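Local coordinates for uncharacterized protein (PDB 4EZI) that is of unknown function but adopts the alpha/beta-hydrolase fold and may act as a lipase on triacylglycerols, at residues 216-221 with 270-275; 242-247 with 275-280; 249-254 with 266-271. One frame throughout, in Å; residues are numbered along the deposited sequence. Where two conformers were deposited one is given.

Contact 1 (216-221 with 270-275); sequences PRATAY and QDPLLI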
loop_
_atom_site.group_PDB
_atom_site.type_symbol
_atom_site.label_atom_id
_atom_site.label_comp_id
_atom_site.label_asym_id
_atom_site.label_seq_id
_atom_site.Cartn_x
_atom_site.Cartn_y
_atom_site.Cartn_z
ATOM N N PRO A 216 -4.237 1.984 -18.534
ATOM C CA PRO A 216 -5.251 3.031 -18.456
ATOM C C PRO A 216 -4.996 4.116 -17.400
ATOM O O PRO A 216 -5.645 5.155 -17.451
ATOM C CB PRO A 216 -6.532 2.258 -18.121
ATOM C CG PRO A 216 -6.270 0.845 -18.585
ATOM C CD PRO A 216 -4.817 0.627 -18.375
ATOM N N ARG A 217 -4.101 3.865 -16.446
ATOM C CA ARG A 217 -3.827 4.786 -15.337
ATOM C C ARG A 217 -2.392 5.293 -15.329
ATOM O O ARG A 217 -1.998 6.016 -14.425
ATOM C CB ARG A 217 -4.155 4.059 -14.027
ATOM C CG ARG A 217 -5.682 3.844 -13.823
ATOM C CD ARG A 217 -5.989 2.669 -12.928
ATOM N NE ARG A 217 -5.671 1.390 -13.540
ATOM C CZ ARG A 217 -6.491 0.702 -14.308
ATOM N NH1 ARG A 217 -7.725 1.110 -14.534
ATOM N NH2 ARG A 217 -6.054 -0.435 -14.842
ATOM N N ALA A 218 -1.601 4.900 -16.325
ATOM C CA ALA A 218 -0.155 5.168 -16.323
ATOM C C ALA A 218 0.183 6.634 -16.237
ATOM O O ALA A 218 1.015 7.033 -15.435
ATOM C CB ALA A 218 0.477 4.575 -17.584
ATOM N N THR A 219 -0.473 7.462 -17.049
ATOM C CA THR A 219 -0.154 8.875 -17.026
ATOM C C THR A 219 -0.434 9.472 -15.646
ATOM O O THR A 219 0.349 10.274 -15.131
ATOM C CB THR A 219 -0.937 9.631 -18.096
ATOM O OG1 THR A 219 -0.663 8.997 -19.347
ATOM C CG2 THR A 219 -0.511 11.103 -18.158
ATOM N N ALA A 220 -1.576 9.113 -15.058
ATOM C CA ALA A 220 -1.920 9.595 -13.718
ATOM C C ALA A 220 -0.876 9.169 -12.695
ATOM O O ALA A 220 -0.476 9.962 -11.844
ATOM C CB ALA A 220 -3.316 9.145 -13.318
ATOM N N TYR A 221 -0.447 7.905 -12.721
ATOM C CA TYR A 221 0.564 7.453 -11.786
ATOM C C TYR A 221 1.849 8.284 -11.929
ATOM O O TYR A 221 2.489 8.658 -10.945
ATOM C CB TYR A 221 0.912 5.987 -12.018
ATOM C CG TYR A 221 -0.161 4.949 -11.798
ATOM C CD1 TYR A 221 -1.089 5.065 -10.782
ATOM C CD2 TYR A 221 -0.188 3.813 -12.566
ATOM C CE1 TYR A 221 -2.018 4.052 -10.532
ATOM C CE2 TYR A 221 -1.107 2.798 -12.337
ATOM C CZ TYR A 221 -2.039 2.940 -11.315
ATOM O OH TYR A 221 -2.945 1.938 -11.067
ATOM N N GLN A 270 -3.731 9.649 -22.449
ATOM C CA GLN A 270 -3.417 8.249 -22.201
ATOM C C GLN A 270 -1.945 7.900 -22.419
ATOM O O GLN A 270 -1.434 7.004 -21.757
ATOM C CB GLN A 270 -4.346 7.339 -22.988
ATOM C CG GLN A 270 -5.711 7.206 -22.286
ATOM C CD GLN A 270 -5.666 6.259 -21.084
ATOM O OE1 GLN A 270 -5.430 5.058 -21.261
ATOM N NE2 GLN A 270 -5.840 6.802 -19.849
ATOM N N ASP A 271 -1.274 8.627 -23.316
ATOM C CA ASP A 271 0.159 8.452 -23.562
ATOM C C ASP A 271 0.955 9.363 -22.627
ATOM O O ASP A 271 0.914 10.584 -22.798
ATOM C CB ASP A 271 0.489 8.794 -25.015
ATOM C CG ASP A 271 1.965 8.642 -25.351
ATOM O OD1 ASP A 271 2.791 8.285 -24.481
ATOM O OD2 ASP A 271 2.316 8.857 -26.552
ATOM N N PRO A 272 1.648 8.790 -21.623
ATOM C CA PRO A 272 2.330 9.641 -20.658
ATOM C C PRO A 272 3.386 10.522 -21.268
ATOM O O PRO A 272 3.736 11.554 -20.676
ATOM C CB PRO A 272 2.939 8.652 -19.641
ATOM C CG PRO A 272 2.258 7.385 -19.835
ATOM C CD PRO A 272 1.809 7.363 -21.287
ATOM N N LEU A 273 3.957 10.123 -22.411
ATOM C CA LEU A 273 4.995 10.968 -22.977
ATOM C C LEU A 273 4.490 12.376 -23.256
ATOM O O LEU A 273 5.280 13.325 -23.248
ATOM C CB LEU A 273 5.582 10.353 -24.246
ATOM C CG LEU A 273 6.283 9.009 -24.031
ATOM C CD1 LEU A 273 6.784 8.433 -25.345
ATOM C CD2 LEU A 273 7.420 9.110 -23.045
ATOM N N LEU A 274 3.180 12.544 -23.465
ATOM C CA LEU A 274 2.618 13.864 -23.808
ATOM C C LEU A 274 2.639 14.821 -22.612
ATOM O O LEU A 274 2.574 16.038 -22.826
ATOM C CB LEU A 274 1.203 13.718 -24.367
ATOM C CG LEU A 274 1.109 13.112 -25.759
ATOM C CD1 LEU A 274 -0.331 12.764 -26.069
ATOM C CD2 LEU A 274 1.714 14.067 -26.791
ATOM N N ILE A 275 2.765 14.327 -21.380
ATOM C CA ILE A 275 2.817 15.249 -20.230
ATOM C C ILE A 275 4.225 15.705 -19.887
ATOM O O ILE A 275 4.384 16.575 -19.044
ATOM C CB ILE A 275 2.103 14.722 -18.968
ATOM C CG1 ILE A 275 2.862 13.572 -18.285
ATOM C CG2 ILE A 275 0.626 14.413 -19.310
ATOM C CD1 ILE A 275 2.357 13.275 -16.871
HETATM O O HOH W 1 -2.286 6.260 -19.180
#
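Pro-216, just ahead of helix 218-233, offers its carbonyl O to the side-chain amide of Gln-270, and NE2 of Gln-270 donates to it at 2.9 Å. The N-H points straight at the oxygen (178°), which lies in the plane of the Gln-270 amide, although the nitrogen stands above the Pro-216 carbonyl plane. Gln-270 starts away from the helix, and the bend of its chain at chi2 (-77°) turns CD back toward Pro-216. Ala-218, in the first turn, rests CB against CG of Pro-272 at 4.0 Å.

Thr-219 has the largest share of the contact, its two branches divided between polar and apolar neighbours. OG1, anti to its own carbonyl carbon (chi1 -55°), lies 3.4 Å from CG of Pro-272 and is hydrogen-bonded to the carbonyl O of Pro-269. CG2 meets the side chain of Ile-275, 3.7 Å from its CG2 and 3.8 Å from its CD1, as the two side chains slide past each other in opposite directions. The backbone N of Thr-219 donates to a water that donates to O of Gln-270, a bridge from helix to loop. On the loop side an Asx turn, with Leu-273 N bonded to OD1 of Asp-271, opens the 3-10 segment 272-275.

The loop between helices 261-267 and 278-285 is thus fastened to the start of helix 218-233, within the helical insertion between strands 193-197 and 310-314 of the alpha/beta-hydrolase fold. Pro-272 also packs on Leu-222 of that helix, and Ile-275 reaches Ala-223 as well as Tyr-247 and Ile-251 of helix 247-254.

Contact 2 (242-247 with 275-280); sequences IFAPPY and IFQPKF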
loop_
_atom_site.group_PDB
_atom_site.type_symbol
_atom_site.label_atom_id
_atom_site.label_comp_id
_atom_site.label_asym_id
_atom_site.label_seq_id
_atom_site.Cartn_x
_atom_site.Cartn_y
_atom_site.Cartn_z
ATOM N N ILE A 242 10.276 19.080 -15.986
ATOM C CA ILE A 242 9.625 17.780 -15.978
ATOM C C ILE A 242 8.428 17.767 -16.922
ATOM O O ILE A 242 8.359 16.956 -17.857
ATOM C CB ILE A 242 9.190 17.420 -14.537
ATOM C CG1 ILE A 242 10.388 17.401 -13.582
ATOM C CG2 ILE A 242 8.451 16.100 -14.522
ATOM C CD1 ILE A 242 10.002 17.287 -12.154
ATOM N N PHE A 243 7.468 18.664 -16.683
ATOM C CA PHE A 243 6.147 18.609 -17.299
ATOM C C PHE A 243 6.008 19.623 -18.412
ATOM O O PHE A 243 6.269 20.818 -18.233
ATOM C CB PHE A 243 5.053 18.872 -16.254
ATOM C CG PHE A 243 4.974 17.818 -15.187
ATOM C CD1 PHE A 243 4.685 16.492 -15.507
ATOM C CD2 PHE A 243 5.131 18.155 -13.859
ATOM C CE1 PHE A 243 4.592 15.528 -14.514
ATOM C CE2 PHE A 243 5.056 17.202 -12.872
ATOM C CZ PHE A 243 4.753 15.890 -13.197
ATOM N N ALA A 244 5.549 19.149 -19.571
ATOM C CA ALA A 244 5.222 19.995 -20.718
ATOM C C ALA A 244 3.948 20.781 -20.451
ATOM O O ALA A 244 3.057 20.327 -19.740
ATOM C CB ALA A 244 5.028 19.140 -21.952
ATOM N N PRO A 245 3.828 21.979 -21.035
ATOM C CA PRO A 245 2.631 22.774 -20.819
ATOM C C PRO A 245 1.442 22.147 -21.551
ATOM O O PRO A 245 1.615 21.573 -22.623
ATOM C CB PRO A 245 2.993 24.141 -21.388
ATOM C CG PRO A 245 3.988 23.807 -22.461
ATOM C CD PRO A 245 4.795 22.674 -21.906
ATOM N N PRO A 246 0.228 22.326 -21.008
ATOM C CA PRO A 246 -0.104 23.016 -19.755
ATOM C C PRO A 246 -0.101 22.097 -18.522
ATOM O O PRO A 246 -0.584 22.496 -17.469
ATOM C CB PRO A 246 -1.522 23.488 -20.032
ATOM C CG PRO A 246 -2.119 22.302 -20.798
ATOM C CD PRO A 246 -0.985 21.817 -21.689
ATOM N N TYR A 247 0.432 20.891 -18.654
ATOM C CA TYR A 247 0.420 19.911 -17.569
ATOM C C TYR A 247 1.247 20.329 -16.371
ATOM O O TYR A 247 0.967 19.932 -15.237
ATOM C CB TYR A 247 0.860 18.528 -18.086
ATOM C CG TYR A 247 -0.048 18.102 -19.214
ATOM C CD1 TYR A 247 -1.361 17.747 -18.958
ATOM C CD2 TYR A 247 0.374 18.134 -20.548
ATOM C CE1 TYR A 247 -2.232 17.414 -19.979
ATOM C CE2 TYR A 247 -0.486 17.792 -21.567
ATOM C CZ TYR A 247 -1.797 17.446 -21.271
ATOM O OH TYR A 247 -2.659 17.104 -22.292
ATOM N N ILE A 275 2.765 14.327 -21.380
ATOM C CA ILE A 275 2.817 15.249 -20.230
ATOM C C ILE A 275 4.225 15.705 -19.887
ATOM O O ILE A 275 4.384 16.575 -19.044
ATOM C CB ILE A 275 2.103 14.722 -18.968
ATOM C CG1 ILE A 275 2.862 13.572 -18.285
ATOM C CG2 ILE A 275 0.626 14.413 -19.310
ATOM C CD1 ILE A 275 2.357 13.275 -16.871
ATOM N N PHE A 276 5.245 15.121 -20.523
ATOM C CA PHE A 276 6.628 15.405 -20.146
ATOM C C PHE A 276 7.365 16.159 -21.218
ATOM O O PHE A 276 7.144 15.969 -22.408
ATOM C CB PHE A 276 7.398 14.092 -19.892
ATOM C CG PHE A 276 6.923 13.338 -18.677
ATOM C CD1 PHE A 276 7.132 13.853 -17.422
ATOM C CD2 PHE A 276 6.243 12.126 -18.804
ATOM C CE1 PHE A 276 6.686 13.190 -16.298
ATOM C CE2 PHE A 276 5.788 11.473 -17.693
ATOM C CZ PHE A 276 6.007 11.981 -16.434
ATOM N N GLN A 277 8.336 16.957 -20.799
ATOM C CA GLN A 277 9.341 17.426 -21.750
ATOM C C GLN A 277 10.109 16.211 -22.281
ATOM O O GLN A 277 10.473 15.343 -21.517
ATOM C CB GLN A 277 10.315 18.390 -21.100
ATOM C CG GLN A 277 9.726 19.790 -20.915
ATOM C CD GLN A 277 9.368 20.456 -22.269
ATOM O OE1 GLN A 277 9.946 20.085 -23.300
ATOM N NE2 GLN A 277 8.447 21.408 -22.265
ATOM N N PRO A 278 10.378 16.154 -23.598
ATOM C CA PRO A 278 11.074 14.975 -24.121
ATOM C C PRO A 278 12.460 14.712 -23.529
ATOM O O PRO A 278 12.825 13.570 -23.325
ATOM C CB PRO A 278 11.163 15.260 -25.620
ATOM C CG PRO A 278 10.007 16.090 -25.917
ATOM C CD PRO A 278 9.785 16.948 -24.684
ATOM N N LYS A 279 13.205 15.766 -23.244
ATOM C CA LYS A 279 14.485 15.544 -22.655
ATOM C C LYS A 279 14.306 14.719 -21.373
ATOM O O LYS A 279 14.923 13.664 -21.241
ATOM C CB LYS A 279 15.198 16.857 -22.393
ATOM C CG LYS A 279 16.574 16.640 -21.832
ATOM C CD LYS A 279 17.251 17.963 -21.609
ATOM C CE LYS A 279 18.397 17.919 -20.599
ATOM N NZ LYS A 279 19.440 16.910 -20.884
ATOM N N PHE A 280 13.457 15.200 -20.453
ATOM C CA PHE A 280 13.236 14.574 -19.138
ATOM C C PHE A 280 12.800 13.101 -19.189
ATOM O O PHE A 280 13.377 12.233 -18.526
ATOM C CB PHE A 280 12.158 15.354 -18.370
ATOM C CG PHE A 280 11.863 14.783 -17.023
ATOM C CD1 PHE A 280 12.638 15.151 -15.936
ATOM C CD2 PHE A 280 10.847 13.843 -16.834
ATOM C CE1 PHE A 280 12.404 14.634 -14.707
ATOM C CE2 PHE A 280 10.624 13.298 -15.584
ATOM C CZ PHE A 280 11.403 13.702 -14.517
HETATM O O HOH W 2 7.706 22.488 -19.732
#
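A single beta bridge, Phe-243 with Phe-276, joins two loops in the helical region inserted between strands 193-197 and 310-314 of the alpha/beta-hydrolase fold. One loop leads from helix 239-242 to helix 247-254, and the other runs into helix 278-285. Two backbone bonds make the bridge: Gln-277 N to Ile-242 O, and Ala-244 N to Ile-275 O, each 2.9 Å. Both acceptors also receive a CA-H, from Phe-276 and Phe-243 respectively, and each lies at the edge of a phenylalanine ring, Ile-242 O beside Phe-276 and Ile-275 O beside Phe-243.

The bridged phenylalanines point the same way, side by side, with planes only 20° apart. They are slid so far that the rings barely overlap, and CE1 meets CE1 at 3.6 Å. Ile-242 lies alongside Phe-280 and, in one of the two conformers deposited for that residue, lays CG1 and CG2 over one face of its ring; Trp-236 and Phe-226 make edge-to-face pairs with the same ring. At the other end of the bridge, Ile-275 crosses Tyr-247 at about a right angle. Its CG2, anti to the carbonyl carbon and beside the backbone N, sits over the centre of the tyrosine ring, 3.8 Å from the centroid.

Contact 3 (249-254 with 266-271); sequences TLIPEL and QALPQD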
loop_
_atom_site.group_PDB
_atom_site.type_symbol
_atom_site.label_atom_id
_atom_site.label_comp_id
_atom_site.label_asym_id
_atom_site.label_seq_id
_atom_site.Cartn_x
_atom_site.Cartn_y
_atom_site.Cartn_z
ATOM N N THR A 249 1.057 23.134 -14.950
ATOM C CA THR A 249 0.156 23.803 -14.015
ATOM C C THR A 249 -1.132 23.011 -13.773
ATOM O O THR A 249 -1.731 23.148 -12.704
ATOM C CB THR A 249 -0.145 25.240 -14.437
ATOM O OG1 THR A 249 -0.754 25.233 -15.728
ATOM C CG2 THR A 249 1.084 26.119 -14.411
ATOM N N LEU A 250 -1.572 22.190 -14.724
ATOM C CA LEU A 250 -2.761 21.372 -14.531
ATOM C C LEU A 250 -2.544 20.289 -13.495
ATOM O O LEU A 250 -3.434 20.026 -12.675
ATOM C CB LEU A 250 -3.185 20.773 -15.854
ATOM C CG LEU A 250 -4.445 19.949 -15.873
ATOM C CD1 LEU A 250 -5.653 20.747 -15.342
ATOM C CD2 LEU A 250 -4.706 19.420 -17.262
ATOM N N ILE A 251 -1.404 19.603 -13.540
ATOM C CA ILE A 251 -1.161 18.506 -12.626
ATOM C C ILE A 251 -1.260 18.925 -11.147
ATOM O O ILE A 251 -1.914 18.242 -10.360
ATOM C CB ILE A 251 0.134 17.748 -12.987
ATOM C CG1 ILE A 251 -0.114 16.964 -14.288
ATOM C CG2 ILE A 251 0.621 16.846 -11.839
ATOM C CD1 ILE A 251 1.117 16.421 -14.951
ATOM N N PRO A 252 -0.634 20.049 -10.770
ATOM C CA PRO A 252 -0.816 20.481 -9.365
ATOM C C PRO A 252 -2.265 20.670 -8.941
ATOM O O PRO A 252 -2.624 20.331 -7.812
ATOM C CB PRO A 252 -0.031 21.796 -9.297
ATOM C CG PRO A 252 1.043 21.629 -10.330
ATOM C CD PRO A 252 0.419 20.824 -11.454
ATOM N N GLU A 253 -3.106 21.155 -9.848
ATOM C CA GLU A 253 -4.537 21.283 -9.580
ATOM C C GLU A 253 -5.204 19.906 -9.420
ATOM O O GLU A 253 -5.934 19.638 -8.453
ATOM C CB GLU A 253 -5.299 22.001 -10.710
ATOM C CG GLU A 253 -4.809 23.346 -11.250
ATOM C CD GLU A 253 -5.465 23.665 -12.613
ATOM O OE1 GLU A 253 -6.661 23.335 -12.788
ATOM O OE2 GLU A 253 -4.806 24.225 -13.520
ATOM N N LEU A 254 -4.946 19.017 -10.365
ATOM C CA LEU A 254 -5.544 17.685 -10.335
ATOM C C LEU A 254 -5.157 16.904 -9.100
ATOM O O LEU A 254 -5.931 16.048 -8.652
ATOM C CB LEU A 254 -5.149 16.882 -11.563
ATOM C CG LEU A 254 -5.648 17.422 -12.903
ATOM C CD1 LEU A 254 -5.019 16.624 -14.052
ATOM C CD2 LEU A 254 -7.172 17.458 -12.999
ATOM N N GLN A 266 -9.572 11.505 -17.008
ATOM C CA GLN A 266 -10.120 12.155 -18.196
ATOM C C GLN A 266 -9.341 13.410 -18.615
ATOM O O GLN A 266 -9.259 13.718 -19.810
ATOM C CB GLN A 266 -11.591 12.481 -17.961
ATOM C CG GLN A 266 -12.364 12.895 -19.206
ATOM C CD GLN A 266 -12.305 11.867 -20.337
ATOM O OE1 GLN A 266 -12.355 10.657 -20.106
ATOM N NE2 GLN A 266 -12.199 12.356 -21.569
ATOM N N ALA A 267 -8.751 14.123 -17.658
ATOM C CA ALA A 267 -8.003 15.363 -17.929
ATOM C C ALA A 267 -6.621 15.117 -18.501
ATOM O O ALA A 267 -6.031 16.041 -19.033
ATOM C CB ALA A 267 -7.888 16.189 -16.654
ATOM N N LEU A 268 -6.074 13.921 -18.338
ATOM C CA LEU A 268 -4.712 13.630 -18.747
ATOM C C LEU A 268 -4.730 12.750 -19.988
ATOM O O LEU A 268 -5.579 11.859 -20.133
ATOM C CB LEU A 268 -3.989 12.894 -17.613
ATOM C CG LEU A 268 -3.728 13.755 -16.369
ATOM C CD1 LEU A 268 -3.126 12.873 -15.280
ATOM C CD2 LEU A 268 -2.857 14.988 -16.660
ATOM N N PRO A 269 -3.738 12.925 -20.862
ATOM C CA PRO A 269 -3.654 12.029 -22.019
ATOM C C PRO A 269 -3.331 10.588 -21.615
ATOM O O PRO A 269 -2.720 10.349 -20.586
ATOM C CB PRO A 269 -2.508 12.617 -22.838
ATOM C CG PRO A 269 -1.663 13.320 -21.865
ATOM C CD PRO A 269 -2.584 13.835 -20.783
ATOM N N GLN A 270 -3.731 9.649 -22.449
ATOM C CA GLN A 270 -3.417 8.249 -22.201
ATOM C C GLN A 270 -1.945 7.900 -22.419
ATOM O O GLN A 270 -1.434 7.004 -21.757
ATOM C CB GLN A 270 -4.346 7.339 -22.988
ATOM C CG GLN A 270 -5.711 7.206 -22.286
ATOM C CD GLN A 270 -5.666 6.259 -21.084
ATOM O OE1 GLN A 270 -5.430 5.058 -21.261
ATOM N NE2 GLN A 270 -5.840 6.802 -19.849
ATOM N N ASP A 271 -1.274 8.627 -23.316
ATOM C CA ASP A 271 0.159 8.452 -23.562
ATOM C C ASP A 271 0.955 9.363 -22.627
ATOM O O ASP A 271 0.914 10.584 -22.798
ATOM C CB ASP A 271 0.489 8.794 -25.015
ATOM C CG ASP A 271 1.965 8.642 -25.351
ATOM O OD1 ASP A 271 2.791 8.285 -24.481
ATOM O OD2 ASP A 271 2.316 8.857 -26.552
#
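Leu-254 and Leu-268 meet tip to tip in the apolar packing of helix 247-254 against the C-terminal end of helix 261-267, within the helical insertion of the alpha/beta-hydrolase fold. Helix 247-254 here faces the last turn of helix 261-267 and the residue that leaves it. No hydrogen bond crosses between the two segments, and the backbones stay more than 8 Å apart at CA, so the contact is made by side chains, chiefly their terminal methyls.

In Leu-254, chi1 (-64°) puts CG anti to the carbonyl carbon; with chi2 at 172°, CD1 and CD2 both reach CB of Ala-267, each at 3.9 Å. The CA-CB bond of Leu-268 points neither at helix 247-254 nor away from it, yet CD2 ends near it and reaches two of its residues. Ile-251, whose side chain crosses that of Leu-268 at about a right angle, touches this methyl through CG1 at 4.1 Å. Leu-250 holds CG anti to the backbone N (chi1 -177°), and its CD2 ends 4.0 Å from O of Ala-267. Beyond the pair, helix 218-233 adds Thr-219 against Leu-268, and Ala-223 and Tyr-227 against Ile-251. The closest approach between the segments is that of CD1 of Leu-254 to CD2 of Leu-268, at 3.8 Å.

Overall arrangement
All three contacts belong to the largely helical insertion between strands 193-197 and 310-314 of the central sheet. Their centres are close: about 9 Å between contacts 1 and 3, 11 Å between 2 and 3, and 12 Å between 1 and 2. Along the chain, 216-221, 242-247 and 249-254 come first and all pair with the continuous run 266-280. Contacts 1 and 3 share Gln-270 and Asp-271, contacts 1 and 2 share Ile-275 and interleave, and both segments of contact 3 fall between those of contact 2. One connecting run thereby ties helices 218-233, 247-254, 261-267 and 278-285 into one unit at the periphery of the chain, consistent with the cap that many alpha/beta hydrolases carry over the active site.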